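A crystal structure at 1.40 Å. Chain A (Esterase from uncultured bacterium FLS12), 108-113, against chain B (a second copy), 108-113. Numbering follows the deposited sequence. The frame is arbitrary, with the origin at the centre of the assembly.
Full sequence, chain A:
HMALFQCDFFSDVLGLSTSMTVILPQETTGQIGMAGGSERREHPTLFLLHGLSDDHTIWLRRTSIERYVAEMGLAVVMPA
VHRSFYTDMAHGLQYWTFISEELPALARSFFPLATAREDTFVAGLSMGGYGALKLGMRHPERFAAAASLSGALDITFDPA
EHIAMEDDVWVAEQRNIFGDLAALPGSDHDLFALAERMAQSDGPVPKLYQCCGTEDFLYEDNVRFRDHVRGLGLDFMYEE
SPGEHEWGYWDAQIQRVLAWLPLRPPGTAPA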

# COMPACT_ATOMS: atom_id res chain seq x y z
N ARG A 108 -8.65 -17.17 -5.80
CA ARG A 108 -9.91 -17.80 -5.41
C ARG A 108 -9.92 -18.24 -3.95
O ARG A 108 -10.98 -18.30 -3.32
CB ARG A 108 -10.20 -18.98 -6.35
CG ARG A 108 -10.64 -18.54 -7.73
CD ARG A 108 -10.49 -19.65 -8.76
NE ARG A 108 -10.94 -19.19 -10.07
CZ ARG A 108 -10.49 -19.67 -11.22
NH1 ARG A 108 -9.56 -20.61 -11.24
NH2 ARG A 108 -10.97 -19.18 -12.36
N SER A 109 -8.75 -18.54 -3.40
CA SER A 109 -8.65 -18.92 -1.99
C SER A 109 -8.81 -17.71 -1.07
O SER A 109 -9.37 -17.82 0.02
CB SER A 109 -7.32 -19.64 -1.72
OG SER A 109 -6.25 -18.72 -1.54
N PHE A 110 -8.36 -16.54 -1.52
CA PHE A 110 -8.43 -15.33 -0.71
C PHE A 110 -9.79 -14.63 -0.80
O PHE A 110 -10.30 -14.08 0.18
CB PHE A 110 -7.39 -14.30 -1.18
CG PHE A 110 -5.96 -14.74 -1.06
CD1 PHE A 110 -5.56 -15.70 -0.14
CD2 PHE A 110 -4.99 -14.16 -1.87
CE1 PHE A 110 -4.22 -16.08 -0.05
CE2 PHE A 110 -3.66 -14.53 -1.78
CZ PHE A 110 -3.27 -15.50 -0.88
N PHE A 111 -10.36 -14.61 -2.01
CA PHE A 111 -11.50 -13.77 -2.33
C PHE A 111 -12.68 -14.58 -2.85
O PHE A 111 -12.50 -15.71 -3.32
CB PHE A 111 -11.09 -12.70 -3.37
CG PHE A 111 -10.05 -11.73 -2.88
CD1 PHE A 111 -10.36 -10.79 -1.90
CD2 PHE A 111 -8.76 -11.76 -3.39
CE1 PHE A 111 -9.40 -9.90 -1.45
CE2 PHE A 111 -7.80 -10.87 -2.94
CZ PHE A 111 -8.12 -9.94 -1.96
N PRO A 112 -13.89 -14.02 -2.76
CA PRO A 112 -15.10 -14.74 -3.19
C PRO A 112 -15.26 -14.69 -4.70
O PRO A 112 -16.17 -14.03 -5.23
CB PRO A 112 -16.22 -13.99 -2.46
CG PRO A 112 -15.70 -12.61 -2.32
CD PRO A 112 -14.22 -12.74 -2.11
N LEU A 113 -14.36 -15.39 -5.39
CA LEU A 113 -14.30 -15.39 -6.84
C LEU A 113 -14.84 -16.68 -7.44
O LEU A 113 -14.66 -17.76 -6.88
CB LEU A 113 -12.85 -15.20 -7.29
CG LEU A 113 -12.10 -14.01 -6.70
CD1 LEU A 113 -10.72 -13.94 -7.32
CD2 LEU A 113 -12.84 -12.71 -6.91
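Chain B, residues 108-113: RSFFPL

Chain B meets chain A across an exact two-fold axis, so each contact has a mate with the chain letters exchanged. The two stretches run roughly antiparallel. In both copies residues 108-110 are the end of a helix that begins earlier in the chain. Phe B111, with phi/psi of -123/159, is the first residue to leave helical values, and Pro B112 (-80/70) and Leu B113 (-105/144) continue as loop or turn. The axis brings the two exit points together: Phe A111 CA and Phe B111 CA lie 5.7 Å apart.

The apolar part of the contact is a pair of phenylalanines. The CA-to-CB bond of Phe B111 points away from chain A, yet with chi1 at -63° (m) and chi2 at -70° the ring comes nearer, and Phe B111 CE1 rests 3.7 Å from Phe A111 CE1. The ring centroids are 5.6 Å apart and the planes incline at 38°, an oblique pairing. A flat, apolar side chain suits such a buried place, since it packs against its own copy and brings no polar group that would need a partner.

Proline and the helix-end carbonyls supply the second kind of contact. The CA-to-CB bond of Pro B112 points toward chain A, and its CD lies 3.3 Å from Phe A110 O and its CG 3.6 Å from Ser A109 O. Lacking an N-H, proline can offer these oxygens no backbone hydrogen bond, but its compact ring packs closely against them. Phe A110 O also lies 3.7 Å from Phe B111 CD1.

No hydrogen bond crosses between the stretches. Phe A110 O and Phe B110 O approach to 3.3 Å, but both are acceptors. Within chain B, Leu B113 N makes a weak hydrogen bond to Phe B111 O at 2.8 Å. Arg B108 and Leu B113 stay out of reach of chain A, and the two stretches together bury 247 Å².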

# COMPACT_ATOMS: atom_id res chain seq x y z
N ARG B 108 -15.76 -10.45 6.76
CA ARG B 108 -16.24 -11.80 6.44
C ARG B 108 -16.73 -11.92 5.00
O ARG B 108 -16.68 -13.00 4.41
CB ARG B 108 -17.34 -12.19 7.43
CG ARG B 108 -16.80 -12.52 8.81
CD ARG B 108 -17.88 -12.46 9.88
NE ARG B 108 -17.33 -12.81 11.18
CZ ARG B 108 -17.82 -12.38 12.34
NH1 ARG B 108 -18.87 -11.57 12.36
NH2 ARG B 108 -17.23 -12.74 13.47
N SER B 109 -17.18 -10.81 4.42
CA SER B 109 -17.63 -10.82 3.03
C SER B 109 -16.43 -10.87 2.06
O SER B 109 -16.51 -11.48 1.00
CB SER B 109 -18.51 -9.60 2.73
OG SER B 109 -17.74 -8.43 2.48
N PHE B 110 -15.31 -10.25 2.46
CA PHE B 110 -14.13 -10.21 1.60
C PHE B 110 -13.27 -11.47 1.71
O PHE B 110 -12.69 -11.94 0.72
CB PHE B 110 -13.23 -9.03 1.99
CG PHE B 110 -13.85 -7.67 1.84
CD1 PHE B 110 -14.88 -7.43 0.94
CD2 PHE B 110 -13.36 -6.61 2.59
CE1 PHE B 110 -15.43 -6.16 0.82
CE2 PHE B 110 -13.90 -5.34 2.48
CZ PHE B 110 -14.93 -5.11 1.59
N PHE B 111 -13.14 -11.98 2.93
CA PHE B 111 -12.15 -13.00 3.26
C PHE B 111 -12.79 -14.25 3.85
O PHE B 111 -13.92 -14.19 4.36
CB PHE B 111 -11.11 -12.43 4.25
CG PHE B 111 -10.29 -11.29 3.68
CD1 PHE B 111 -9.35 -11.52 2.68
CD2 PHE B 111 -10.46 -10.00 4.15
CE1 PHE B 111 -8.61 -10.48 2.16
CE2 PHE B 111 -9.71 -8.95 3.63
CZ PHE B 111 -8.78 -9.20 2.63
N PRO B 112 -12.09 -15.39 3.79
CA PRO B 112 -12.64 -16.65 4.28
C PRO B 112 -12.51 -16.75 5.80
O PRO B 112 -11.74 -17.55 6.33
CB PRO B 112 -11.78 -17.70 3.56
CG PRO B 112 -10.48 -17.03 3.35
CD PRO B 112 -10.80 -15.58 3.09
N LEU B 113 -13.30 -15.92 6.47
CA LEU B 113 -13.25 -15.80 7.92
C LEU B 113 -14.44 -16.47 8.59
O LEU B 113 -15.56 -16.44 8.07
CB LEU B 113 -13.23 -14.32 8.32
CG LEU B 113 -12.16 -13.45 7.65
CD1 LEU B 113 -12.25 -12.05 8.23
CD2 LEU B 113 -10.77 -14.02 7.84